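Local structure of OsmC family protein (Rhodothermus marinus, 5CML) at residues A[87-92]-A[116-121]; A[93-96]-A[101-104]; A[106-111]-A[228-233]; A[139-144]-A[171-176]; A[203-208]-A[219-224]. The protein probably hydrolyses carboxyl esters as a serine esterase, this chain being the alpha/beta-hydrolase domain of a longer protein that also carries an OsmC domain. All coordinates share one frame; numbering follows the deposited sequence.

Contact 1: A[87-92]-A[116-121]; sequences DLRAAC and LAVAGE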
# COMPACT_ATOMS: atom_id res chain seq x y z
N ASP A 87 -9.72 -6.63 -5.40
CA ASP A 87 -9.58 -5.30 -6.00
C ASP A 87 -8.11 -4.95 -6.23
O ASP A 87 -7.78 -4.34 -7.23
CB ASP A 87 -10.24 -4.24 -5.13
CG ASP A 87 -11.74 -4.39 -5.09
OD1 ASP A 87 -12.30 -5.06 -5.98
OD2 ASP A 87 -12.37 -3.86 -4.15
N LEU A 88 -7.23 -5.32 -5.30
CA LEU A 88 -5.80 -5.09 -5.50
C LEU A 88 -5.28 -5.94 -6.66
O LEU A 88 -4.53 -5.46 -7.50
CB LEU A 88 -5.02 -5.41 -4.23
CG LEU A 88 -4.14 -4.31 -3.68
CD1 LEU A 88 -4.92 -3.00 -3.49
CD2 LEU A 88 -3.53 -4.80 -2.38
N ARG A 89 -5.71 -7.20 -6.72
CA ARG A 89 -5.31 -8.05 -7.84
C ARG A 89 -5.80 -7.46 -9.15
O ARG A 89 -5.08 -7.50 -10.14
CB ARG A 89 -5.83 -9.49 -7.66
CG ARG A 89 -5.27 -10.18 -6.43
CD ARG A 89 -5.97 -11.49 -6.23
NE ARG A 89 -5.50 -12.12 -5.00
CZ ARG A 89 -6.28 -12.55 -4.02
NH1 ARG A 89 -7.61 -12.46 -4.11
NH2 ARG A 89 -5.72 -13.08 -2.95
N ALA A 90 -7.01 -6.90 -9.15
CA ALA A 90 -7.59 -6.30 -10.36
C ALA A 90 -6.75 -5.11 -10.84
O ALA A 90 -6.60 -4.87 -12.06
CB ALA A 90 -9.02 -5.87 -10.09
N ALA A 91 -6.19 -4.38 -9.89
CA ALA A 91 -5.36 -3.24 -10.23
C ALA A 91 -4.06 -3.72 -10.87
O ALA A 91 -3.54 -3.10 -11.80
CB ALA A 91 -5.06 -2.41 -8.99
N CYS A 92 -3.52 -4.82 -10.34
CA CYS A 92 -2.30 -5.40 -10.89
C CYS A 92 -2.55 -5.93 -12.31
O CYS A 92 -1.71 -5.73 -13.20
CB CYS A 92 -1.79 -6.51 -10.00
SG CYS A 92 -1.05 -5.96 -8.43
N LEU A 116 1.66 -6.93 1.24
CA LEU A 116 2.56 -7.95 1.73
C LEU A 116 1.93 -9.32 1.59
O LEU A 116 2.62 -10.30 1.33
CB LEU A 116 2.95 -7.70 3.19
CG LEU A 116 3.93 -6.54 3.36
CD1 LEU A 116 3.96 -6.18 4.82
CD2 LEU A 116 5.32 -6.90 2.87
N ALA A 117 0.61 -9.38 1.75
CA ALA A 117 -0.09 -10.66 1.65
C ALA A 117 -0.24 -11.16 0.21
O ALA A 117 -0.37 -12.37 -0.01
CB ALA A 117 -1.46 -10.55 2.30
N VAL A 118 -0.23 -10.26 -0.77
CA VAL A 118 -0.39 -10.68 -2.17
C VAL A 118 0.88 -10.62 -3.01
O VAL A 118 0.88 -11.11 -4.13
CB VAL A 118 -1.47 -9.84 -2.90
CG1 VAL A 118 -2.81 -9.94 -2.17
CG2 VAL A 118 -1.03 -8.38 -3.12
N ALA A 119 1.96 -10.04 -2.49
CA ALA A 119 3.16 -9.84 -3.31
C ALA A 119 3.66 -11.16 -3.91
O ALA A 119 4.06 -11.22 -5.07
CB ALA A 119 4.26 -9.20 -2.49
N GLY A 120 3.60 -12.22 -3.11
CA GLY A 120 4.06 -13.51 -3.54
C GLY A 120 3.24 -14.11 -4.66
O GLY A 120 3.65 -15.11 -5.22
N GLU A 121 2.09 -13.50 -4.97
CA GLU A 121 1.22 -14.00 -6.03
C GLU A 121 1.65 -13.52 -7.42
O GLU A 121 1.15 -14.02 -8.43
CB GLU A 121 -0.24 -13.56 -5.79
CG GLU A 121 -0.85 -14.00 -4.45
CD GLU A 121 -2.27 -13.46 -4.24
OE1 GLU A 121 -2.89 -13.06 -5.24
OE2 GLU A 121 -2.77 -13.43 -3.09
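Arg89 and Glu121 form a two-pronged salt bridge between helix 85-98 and the turn at 119-121 that follows helix 110-118. The guanidinium comes side-on: NE of Arg89 donates to OE1 of Glu121 at 2.8 Å, and NH2 of Arg89 reaches OE2 of Glu121 at 3.0 Å. Both oxygens use their syn lone pairs, and the NH2 bond is the straighter (169° at the hydrogen). The two flat groups lie 26° apart, so carboxylate and guanidinium are nearly coplanar, and the paired bonds limit rotation of either. Long, flexible residues suit this place: the Arg89 chain runs extended from CG to NE, Glu121 is extended beyond CG, and the two cross at about a right angle, meeting well out from their backbones. NH2 of Arg89 also makes a salt bridge with Glu175, so this one arginine probably balances two acids.

Apolar packing fills the deeper side. Leu88 CD2 faces Val118 CG2 at 4.4 Å, a loose contact between branched chains that both point across the gap. The other methyl of Val118, CG1, comes obliquely to Arg89 NH2 at 4.4 Å, beneath the ion pair.

Phe85, from the first turn of helix 85-98, packs on Ala117 and Val118. The two helices lie side by side against the main sheet, Leu88 resting on Ala35 of strand 30-36 and Leu116 on Val128 and Thr130 of strand 127-131.

Contact 2: A[93-96]-A[101-104]; sequences RFLS and PPAL
The hydroxyl of Ser96 hydrogen-bonds to the carbonyl O of Cys92, one turn back in helix 85-98, and at the same time lies against the ring of Pro101. Serine suits this spot because its short side chain can turn back on its own helix: OG sits beside the backbone N, anti to the carbonyl carbon (chi1 -70°). Held there, OG of Ser96 touches CB of Pro101 at 3.5 Å, a van der Waals contact rather than a bond.

Leu95, one residue earlier, supplies the buried half. Its CD1 meets CB of Pro102 at 3.9 Å, while CB of Leu95 approaches CD of the same ring at 4.0 Å, so the leucine runs obliquely along one side of the pyrrolidine. No hydrogen bond crosses between 93-96 and 101-104. Two successive prolines fit this role: their rings restrict the backbone, hold it extended and offer compact apolar surface to the helix. Beyond them the chain enters strand 104-108, and Leu95 also touches Tyr31 and Leu62 of the sheet.

The arrangement is the return half of a beta-alpha-beta crossover, in which helix 85-98 connects strand 59-65 to the parallel strand 104-108, as in alpha/beta hydrolases.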
# COMPACT_ATOMS: atom_id res chain seq x y z
N ARG A 93 -3.69 -6.57 -12.52
CA ARG A 93 -4.05 -7.08 -13.85
C ARG A 93 -4.21 -5.93 -14.85
O ARG A 93 -3.84 -6.06 -16.02
CB ARG A 93 -5.33 -7.92 -13.79
CG ARG A 93 -5.10 -9.26 -13.06
CD ARG A 93 -6.20 -10.27 -13.34
NE ARG A 93 -7.50 -9.74 -12.98
CZ ARG A 93 -8.06 -9.83 -11.77
NH1 ARG A 93 -7.43 -10.45 -10.77
NH2 ARG A 93 -9.25 -9.30 -11.58
N PHE A 94 -4.76 -4.81 -14.39
CA PHE A 94 -4.94 -3.63 -15.24
C PHE A 94 -3.57 -3.15 -15.72
O PHE A 94 -3.38 -2.89 -16.90
CB PHE A 94 -5.68 -2.54 -14.47
CG PHE A 94 -5.57 -1.17 -15.09
CD1 PHE A 94 -6.37 -0.82 -16.15
CD2 PHE A 94 -4.67 -0.24 -14.60
CE1 PHE A 94 -6.28 0.44 -16.72
CE2 PHE A 94 -4.58 1.02 -15.18
CZ PHE A 94 -5.38 1.35 -16.23
N LEU A 95 -2.61 -3.07 -14.80
CA LEU A 95 -1.26 -2.63 -15.18
C LEU A 95 -0.60 -3.61 -16.14
O LEU A 95 0.05 -3.20 -17.13
CB LEU A 95 -0.40 -2.41 -13.93
CG LEU A 95 -0.69 -1.15 -13.12
CD1 LEU A 95 0.13 -1.21 -11.85
CD2 LEU A 95 -0.38 0.15 -13.92
N SER A 96 -0.77 -4.91 -15.86
CA SER A 96 -0.20 -5.94 -16.72
C SER A 96 -0.73 -5.85 -18.14
O SER A 96 0.02 -6.02 -19.10
CB SER A 96 -0.49 -7.34 -16.15
OG SER A 96 0.25 -7.55 -14.98
N PRO A 101 3.45 -5.10 -16.16
CA PRO A 101 3.22 -5.65 -14.82
C PRO A 101 4.02 -4.89 -13.79
O PRO A 101 5.20 -4.53 -14.05
CB PRO A 101 3.71 -7.10 -14.94
CG PRO A 101 3.58 -7.42 -16.40
CD PRO A 101 3.92 -6.12 -17.10
N PRO A 102 3.41 -4.61 -12.63
CA PRO A 102 4.17 -3.77 -11.68
C PRO A 102 5.37 -4.50 -11.09
O PRO A 102 5.28 -5.67 -10.70
CB PRO A 102 3.14 -3.43 -10.59
CG PRO A 102 2.14 -4.59 -10.67
CD PRO A 102 2.07 -4.95 -12.13
N ALA A 103 6.49 -3.79 -11.04
CA ALA A 103 7.72 -4.32 -10.50
C ALA A 103 7.90 -3.92 -9.05
O ALA A 103 8.74 -4.46 -8.37
CB ALA A 103 8.91 -3.85 -11.32
N LEU A 104 7.08 -2.97 -8.59
CA LEU A 104 7.16 -2.46 -7.21
C LEU A 104 5.76 -2.38 -6.65
O LEU A 104 4.87 -1.81 -7.30
CB LEU A 104 7.83 -1.08 -7.18
CG LEU A 104 7.87 -0.28 -5.87
CD1 LEU A 104 8.66 -0.98 -4.81
CD2 LEU A 104 8.46 1.10 -6.12

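Contact 3: A[106-111]-A[228-233]; sequences IGHSLG and DHLLSN
Ser109 and His229 share the shorter of the two hydrogen bonds that cross the contact, OG of Ser109 lying 2.8 Å from NE2 of His229. The hydroxyl meets the imidazole at its edge, in the ring plane. CG of His229 is anti to its backbone N (chi1 -173°), which carries the ring to Ser109. A second, fairly straight bond ties His108, the residue before Ser109, to the same histidine: NE2 of His108 donates to the backbone O of His229 at 3.0 Å, close to the His108 ring plane. Imidazole suits position 229 because its two nitrogens can bond Ser109 and, through ND1, Asp200 at once. These three residues have the geometry of a Ser-His-Asp catalytic triad, and probably serve as one.

Packing supports the polar network. CD2 of Leu230 lies at the edge of the His108 ring, 3.7 Å from CE1 of His108, while CB of Ser109 sits over a face of that ring. The two imidazoles lie obliquely.

Within 228-233, a type I turn from Asp228 to Leu231 presents His229. OD1 of Asp228 accepts from N of Ser232 (2.9 Å), and OD2 from OG of Ser232. Ser109 has the strained backbone (phi 60°, psi -130°) expected of a nucleophile elbow, in keeping with its Gly-X-Ser-X-Gly sequence; Gly107 and Gly111, lacking side chains, allow the tight turn.

The elbow joins the end of strand 104-108, between strands 30-36 and 127-131, to helix 110-118. His229 stands on the loop from strand 219-223 to helix 234-252.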
# COMPACT_ATOMS: atom_id res chain seq x y z
N ILE A 106 3.74 -0.95 -3.28
CA ILE A 106 3.84 -0.05 -2.14
C ILE A 106 2.51 -0.07 -1.41
O ILE A 106 1.46 0.07 -2.04
CB ILE A 106 4.13 1.42 -2.57
CG1 ILE A 106 5.29 1.50 -3.56
CG2 ILE A 106 4.37 2.29 -1.34
CD1 ILE A 106 5.36 2.85 -4.33
N GLY A 107 2.54 -0.22 -0.09
CA GLY A 107 1.32 -0.20 0.69
C GLY A 107 1.42 0.65 1.93
O GLY A 107 2.37 0.52 2.69
N HIS A 108 0.42 1.48 2.17
CA HIS A 108 0.35 2.28 3.39
C HIS A 108 -0.75 1.76 4.30
O HIS A 108 -1.85 1.45 3.83
CB HIS A 108 0.13 3.75 3.04
CG HIS A 108 -0.39 4.58 4.17
ND1 HIS A 108 -1.67 5.11 4.19
CD2 HIS A 108 0.21 5.01 5.31
CE1 HIS A 108 -1.84 5.81 5.29
NE2 HIS A 108 -0.72 5.76 5.99
N SER A 109 -0.44 1.63 5.59
CA SER A 109 -1.40 1.26 6.63
C SER A 109 -1.98 -0.13 6.31
O SER A 109 -1.23 -1.08 6.02
CB SER A 109 -2.48 2.34 6.75
OG SER A 109 -3.35 2.10 7.84
N LEU A 110 -3.29 -0.25 6.33
CA LEU A 110 -3.94 -1.51 5.94
C LEU A 110 -3.54 -1.95 4.54
O LEU A 110 -3.48 -3.15 4.25
CB LEU A 110 -5.46 -1.39 6.01
CG LEU A 110 -6.06 -1.42 7.40
CD1 LEU A 110 -7.56 -1.47 7.25
CD2 LEU A 110 -5.59 -2.63 8.23
N GLY A 111 -3.27 -0.98 3.65
CA GLY A 111 -2.78 -1.29 2.32
C GLY A 111 -1.43 -1.97 2.35
O GLY A 111 -1.10 -2.73 1.44
N ASP A 228 3.28 11.24 11.89
CA ASP A 228 2.09 10.53 12.29
C ASP A 228 1.71 9.50 11.23
O ASP A 228 2.35 9.39 10.18
CB ASP A 228 0.94 11.50 12.58
CG ASP A 228 0.56 12.38 11.41
OD1 ASP A 228 1.05 12.17 10.30
OD2 ASP A 228 -0.24 13.31 11.63
N HIS A 229 0.74 8.68 11.57
CA HIS A 229 0.34 7.54 10.74
C HIS A 229 -0.03 7.94 9.31
O HIS A 229 0.27 7.23 8.35
CB HIS A 229 -0.82 6.83 11.42
CG HIS A 229 -1.22 5.55 10.76
ND1 HIS A 229 -0.39 4.45 10.71
CD2 HIS A 229 -2.35 5.20 10.09
CE1 HIS A 229 -0.99 3.48 10.04
NE2 HIS A 229 -2.19 3.90 9.67
N LEU A 230 -0.68 9.09 9.18
CA LEU A 230 -1.15 9.56 7.88
C LEU A 230 -0.22 10.57 7.18
O LEU A 230 -0.57 11.15 6.15
CB LEU A 230 -2.54 10.16 8.06
CG LEU A 230 -3.60 9.19 8.58
CD1 LEU A 230 -4.93 9.89 8.78
CD2 LEU A 230 -3.75 7.98 7.66
N LEU A 231 0.99 10.75 7.72
CA LEU A 231 2.01 11.64 7.15
C LEU A 231 1.46 13.04 6.84
O LEU A 231 1.55 13.53 5.71
CB LEU A 231 2.61 11.02 5.89
CG LEU A 231 3.27 9.65 6.09
CD1 LEU A 231 3.84 9.16 4.76
CD2 LEU A 231 4.36 9.70 7.13
N SER A 232 0.94 13.68 7.87
CA SER A 232 0.35 15.01 7.72
C SER A 232 1.40 16.10 7.50
O SER A 232 1.05 17.21 7.08
CB SER A 232 -0.50 15.35 8.95
OG SER A 232 0.30 15.54 10.09
N ASN A 233 2.67 15.80 7.77
CA ASN A 233 3.79 16.68 7.43
C ASN A 233 4.34 16.29 6.06
O ASN A 233 4.90 15.21 5.90
CB ASN A 233 4.88 16.60 8.50
CG ASN A 233 6.04 17.54 8.24
OD1 ASN A 233 6.15 18.14 7.16
ND2 ASN A 233 6.92 17.68 9.23

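Contact 4: A[139-144]-A[171-176]; sequences HVRHLL and QFLEEL
Leu173 carries the contact between helix 170-179 and the segment 139-144, pushing both its methyls against Val140 and Arg141. Its CB points across the gap, and CG continues anti to the backbone N (chi1 -177°), carrying the fork outward from the helix. At the fork the methyls part company. CD1 of Leu173 meets CG1 of Val140 at 4.1 Å, the two side chains reaching toward each other tip to tip. CD2 of Leu173 turns to the solvent-exposed neighbour and touches CG of Arg141 at 3.9 Å, the two chains crossing at about a right angle. Arginine suits that edge because its aliphatic stem can cover a leucine while its charged end bends off at chi3; there NH1 makes a long, weak ion pair with Glu177.

Val140 is wedged between two leucines one turn apart on the helix. Its second methyl, CG2 of Val140, lies 4.1 Å from CD2 of Leu176, which comes obliquely. A beta-branched residue fits here, since its diverging methyls can serve two neighbours at once. No hydrogen bond crosses the interface, and the joint rests on these apolar contacts.

Leu110, at the start of helix 110-118, also packs on Val140 and enlarges the cluster, and Phe172 packs edge-to-face with Phe66. Helix 137-141, the small antiparallel sheet and helix 170-179 all come, in the sequence, between strands 127-131 and 192-196, which are neighbours in the main sheet. An insertion at this point is consistent with the cap, or lid, of alpha/beta hydrolases.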
# COMPACT_ATOMS: atom_id res chain seq x y z
N HIS A 139 -3.48 -6.44 15.68
CA HIS A 139 -3.25 -5.02 15.49
C HIS A 139 -4.19 -4.44 14.43
O HIS A 139 -4.53 -3.26 14.48
CB HIS A 139 -1.77 -4.77 15.17
CG HIS A 139 -0.88 -4.89 16.37
ND1 HIS A 139 -0.25 -6.06 16.72
CD2 HIS A 139 -0.55 -3.98 17.32
CE1 HIS A 139 0.44 -5.87 17.83
NE2 HIS A 139 0.27 -4.62 18.22
N VAL A 140 -4.66 -5.26 13.50
CA VAL A 140 -5.73 -4.83 12.62
C VAL A 140 -7.06 -4.69 13.38
O VAL A 140 -7.79 -3.72 13.18
CB VAL A 140 -5.90 -5.80 11.42
CG1 VAL A 140 -7.08 -5.38 10.54
CG2 VAL A 140 -4.62 -5.81 10.59
N ARG A 141 -7.38 -5.66 14.25
CA ARG A 141 -8.61 -5.58 15.03
C ARG A 141 -8.73 -4.30 15.85
O ARG A 141 -9.83 -3.79 16.06
CB ARG A 141 -8.75 -6.79 15.96
CG ARG A 141 -9.19 -8.03 15.23
CD ARG A 141 -9.65 -9.11 16.17
NE ARG A 141 -8.57 -9.64 17.00
CZ ARG A 141 -7.76 -10.62 16.64
NH1 ARG A 141 -7.87 -11.18 15.42
NH2 ARG A 141 -6.82 -11.04 17.48
N HIS A 142 -7.59 -3.79 16.30
CA HIS A 142 -7.56 -2.52 17.03
C HIS A 142 -8.21 -1.39 16.22
O HIS A 142 -8.76 -0.45 16.79
CB HIS A 142 -6.12 -2.17 17.37
CG HIS A 142 -5.99 -0.94 18.21
ND1 HIS A 142 -5.49 0.25 17.72
CD2 HIS A 142 -6.29 -0.71 19.51
CE1 HIS A 142 -5.49 1.16 18.68
NE2 HIS A 142 -5.98 0.60 19.78
N LEU A 143 -8.15 -1.51 14.90
CA LEU A 143 -8.60 -0.46 13.97
C LEU A 143 -10.03 -0.61 13.47
O LEU A 143 -10.58 0.33 12.87
CB LEU A 143 -7.68 -0.43 12.75
CG LEU A 143 -6.18 -0.40 12.99
CD1 LEU A 143 -5.43 -0.55 11.67
CD2 LEU A 143 -5.74 0.87 13.71
N LEU A 144 -10.63 -1.78 13.69
CA LEU A 144 -11.84 -2.20 12.96
C LEU A 144 -12.95 -2.62 13.87
O LEU A 144 -12.70 -3.15 14.95
CB LEU A 144 -11.53 -3.39 12.04
CG LEU A 144 -11.03 -3.12 10.62
CD1 LEU A 144 -9.81 -2.22 10.60
CD2 LEU A 144 -10.72 -4.44 9.96
N GLN A 171 -14.29 -9.91 4.67
CA GLN A 171 -13.47 -10.88 3.94
C GLN A 171 -11.99 -10.50 4.01
O GLN A 171 -11.13 -11.38 4.03
CB GLN A 171 -13.94 -10.97 2.47
CG GLN A 171 -13.13 -11.92 1.59
CD GLN A 171 -13.48 -11.81 0.11
OE1 GLN A 171 -13.86 -10.75 -0.38
NE2 GLN A 171 -13.34 -12.92 -0.61
N PHE A 172 -11.68 -9.20 4.06
CA PHE A 172 -10.30 -8.77 4.12
C PHE A 172 -9.57 -9.36 5.34
O PHE A 172 -8.55 -10.01 5.20
CB PHE A 172 -10.19 -7.24 4.15
CG PHE A 172 -8.80 -6.73 4.37
CD1 PHE A 172 -7.85 -6.84 3.36
CD2 PHE A 172 -8.43 -6.16 5.58
CE1 PHE A 172 -6.55 -6.39 3.57
CE2 PHE A 172 -7.13 -5.70 5.78
CZ PHE A 172 -6.20 -5.81 4.77
N LEU A 173 -10.10 -9.14 6.55
CA LEU A 173 -9.40 -9.61 7.73
C LEU A 173 -9.46 -11.12 7.78
O LEU A 173 -8.48 -11.74 8.16
CB LEU A 173 -9.98 -9.04 9.01
CG LEU A 173 -9.24 -9.47 10.30
CD1 LEU A 173 -7.71 -9.41 10.20
CD2 LEU A 173 -9.66 -8.60 11.45
N GLU A 174 -10.60 -11.71 7.40
CA GLU A 174 -10.69 -13.17 7.37
C GLU A 174 -9.62 -13.80 6.50
O GLU A 174 -8.97 -14.77 6.90
CB GLU A 174 -12.07 -13.61 6.87
CG GLU A 174 -13.16 -13.28 7.84
CD GLU A 174 -14.52 -13.82 7.41
OE1 GLU A 174 -14.58 -14.62 6.45
OE2 GLU A 174 -15.52 -13.43 8.04
N GLU A 175 -9.44 -13.26 5.30
CA GLU A 175 -8.46 -13.79 4.38
C GLU A 175 -7.04 -13.53 4.85
O GLU A 175 -6.17 -14.37 4.67
CB GLU A 175 -8.69 -13.18 2.98
CG GLU A 175 -7.84 -13.76 1.88
CD GLU A 175 -8.30 -13.33 0.49
OE1 GLU A 175 -9.32 -12.59 0.38
OE2 GLU A 175 -7.65 -13.74 -0.51
N LEU A 176 -6.80 -12.36 5.42
CA LEU A 176 -5.49 -12.01 5.94
C LEU A 176 -5.08 -12.95 7.07
O LEU A 176 -3.96 -13.46 7.12
CB LEU A 176 -5.51 -10.57 6.44
CG LEU A 176 -4.19 -9.98 6.91
CD1 LEU A 176 -3.26 -9.86 5.71
CD2 LEU A 176 -4.41 -8.62 7.57

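Contact 5: A[203-208]-A[219-224]; sequences VGIENA and KSFVSL
Ile205 and Ala208 rest on Phe221 inside a beta-alpha-beta unit, in which helix 206-214 links strand 192-196 to the parallel edge strand 219-223. The segment 203-208 is the entry to that helix. Val203 comes first: its N bonds to Asp200 and its side chain packs on His229, tying the loop to the probable catalytic site.

Gly204 contributes its carbonyl. O of Gly204 accepts twice from Asn207, from N at 2.9 Å and from ND2 at 2.9 Å, the latter bond fairly straight (166°). The Gly204 oxygen lies in the plane of the Asn207 amide, and because the amide's other end, OD1, bonds to N of Cys135, the group is fixed from both sides. Asparagine, donor and acceptor at once, is apt here. Cys135 is itself disulfide-bonded to Cys210 of the same helix.

Ile205 reaches across with CG1 anti to the backbone N (chi1 -179°), its chain crossing that of Phe221 at about a right angle and setting CD1 of Ile205 3.9 Å from CZ of Phe221. The branched chain has the length to span the wider gap here.

Ala208, buried and one turn on, lies where helix and strand approach more closely, so a single methyl suffices. CB of Ala208 meets the phenyl ring obliquely, 3.8 Å from CE1 and 4.1 Å from CD1 of Phe221.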
# COMPACT_ATOMS: atom_id res chain seq x y z
N VAL A 203 -0.93 2.55 14.46
CA VAL A 203 -0.26 1.26 14.31
C VAL A 203 1.11 1.40 14.96
O VAL A 203 1.98 2.11 14.46
CB VAL A 203 -0.11 0.84 12.84
CG1 VAL A 203 0.65 -0.46 12.74
CG2 VAL A 203 -1.49 0.73 12.15
N GLY A 204 1.28 0.76 16.12
CA GLY A 204 2.51 0.93 16.86
C GLY A 204 3.76 0.44 16.14
O GLY A 204 3.73 -0.50 15.35
N ILE A 205 4.89 1.06 16.48
CA ILE A 205 6.17 0.74 15.88
C ILE A 205 6.56 -0.74 16.08
O ILE A 205 7.31 -1.29 15.27
CB ILE A 205 7.27 1.70 16.45
CG1 ILE A 205 8.62 1.42 15.85
CG2 ILE A 205 7.35 1.58 17.96
CD1 ILE A 205 8.77 1.98 14.51
N GLU A 206 6.05 -1.39 17.13
CA GLU A 206 6.35 -2.81 17.32
C GLU A 206 5.93 -3.66 16.11
O GLU A 206 6.50 -4.72 15.87
CB GLU A 206 5.69 -3.35 18.60
CG GLU A 206 4.17 -3.32 18.60
CD GLU A 206 3.60 -2.01 19.13
OE1 GLU A 206 4.28 -0.95 19.08
OE2 GLU A 206 2.45 -2.06 19.62
N ASN A 207 4.97 -3.16 15.31
CA ASN A 207 4.52 -3.88 14.11
C ASN A 207 5.63 -3.95 13.08
O ASN A 207 5.78 -4.96 12.40
CB ASN A 207 3.28 -3.21 13.49
CG ASN A 207 2.03 -3.45 14.30
OD1 ASN A 207 1.31 -4.41 14.06
ND2 ASN A 207 1.76 -2.58 15.26
N ALA A 208 6.45 -2.90 12.98
CA ALA A 208 7.55 -2.92 12.04
C ALA A 208 8.62 -3.92 12.50
O ALA A 208 9.22 -4.60 11.68
CB ALA A 208 8.15 -1.50 11.87
N LYS A 219 16.15 -7.24 3.74
CA LYS A 219 15.12 -6.52 4.46
C LYS A 219 15.72 -5.28 5.09
O LYS A 219 16.85 -5.33 5.59
CB LYS A 219 14.47 -7.41 5.52
CG LYS A 219 15.47 -8.13 6.43
CD LYS A 219 14.75 -8.96 7.49
CE LYS A 219 15.72 -9.76 8.36
NZ LYS A 219 15.04 -10.64 9.38
N SER A 220 14.95 -4.19 5.03
CA SER A 220 15.38 -2.86 5.45
C SER A 220 14.28 -2.15 6.23
O SER A 220 13.09 -2.46 6.08
CB SER A 220 15.78 -2.02 4.24
OG SER A 220 16.79 -2.66 3.48
N PHE A 221 14.70 -1.20 7.05
CA PHE A 221 13.80 -0.41 7.87
C PHE A 221 14.25 1.04 7.91
O PHE A 221 15.41 1.30 8.20
CB PHE A 221 13.73 -0.94 9.32
CG PHE A 221 12.99 -0.01 10.22
CD1 PHE A 221 11.61 0.00 10.21
CD2 PHE A 221 13.65 0.92 11.00
CE1 PHE A 221 10.90 0.90 10.99
CE2 PHE A 221 12.96 1.83 11.77
CZ PHE A 221 11.59 1.83 11.77
N VAL A 222 13.34 1.97 7.65
CA VAL A 222 13.62 3.40 7.77
C VAL A 222 12.65 4.04 8.76
O VAL A 222 11.42 3.92 8.64
CB VAL A 222 13.54 4.09 6.38
CG1 VAL A 222 13.58 5.65 6.50
CG2 VAL A 222 14.68 3.58 5.54
N SER A 223 13.23 4.69 9.76
CA SER A 223 12.47 5.39 10.77
C SER A 223 11.89 6.71 10.27
O SER A 223 12.59 7.53 9.64
CB SER A 223 13.37 5.65 11.99
OG SER A 223 12.68 6.40 12.95
N LEU A 224 10.61 6.95 10.58
CA LEU A 224 9.96 8.23 10.23
C LEU A 224 9.93 9.24 11.41
O LEU A 224 9.18 10.20 11.38
CB LEU A 224 8.53 7.98 9.73
CG LEU A 224 8.43 7.09 8.50
CD1 LEU A 224 6.99 6.94 8.00
CD2 LEU A 224 9.31 7.66 7.40

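How the contacts relate
Contacts 1 and 2 share helix 85-98 and lie about 10 Å apart by their centres, contact 2 falling within the stretch of chain spanned by contact 1. Contact 3 starts on the next strand, 104-108, and joins it to a loop 117 residues further on; contacts 4 and 5 follow each other within that span. Contact 1 shares helix 110-118 with contact 3 and touches contact 4. The centre of contact 3 is about 12 Å from that of contact 5, whose strand belongs to the same main sheet. The probable active site thus touches both the cap-like insertion and the loop entering helix 206-214, while contacts 1 and 2 lie across the chain's centre from it.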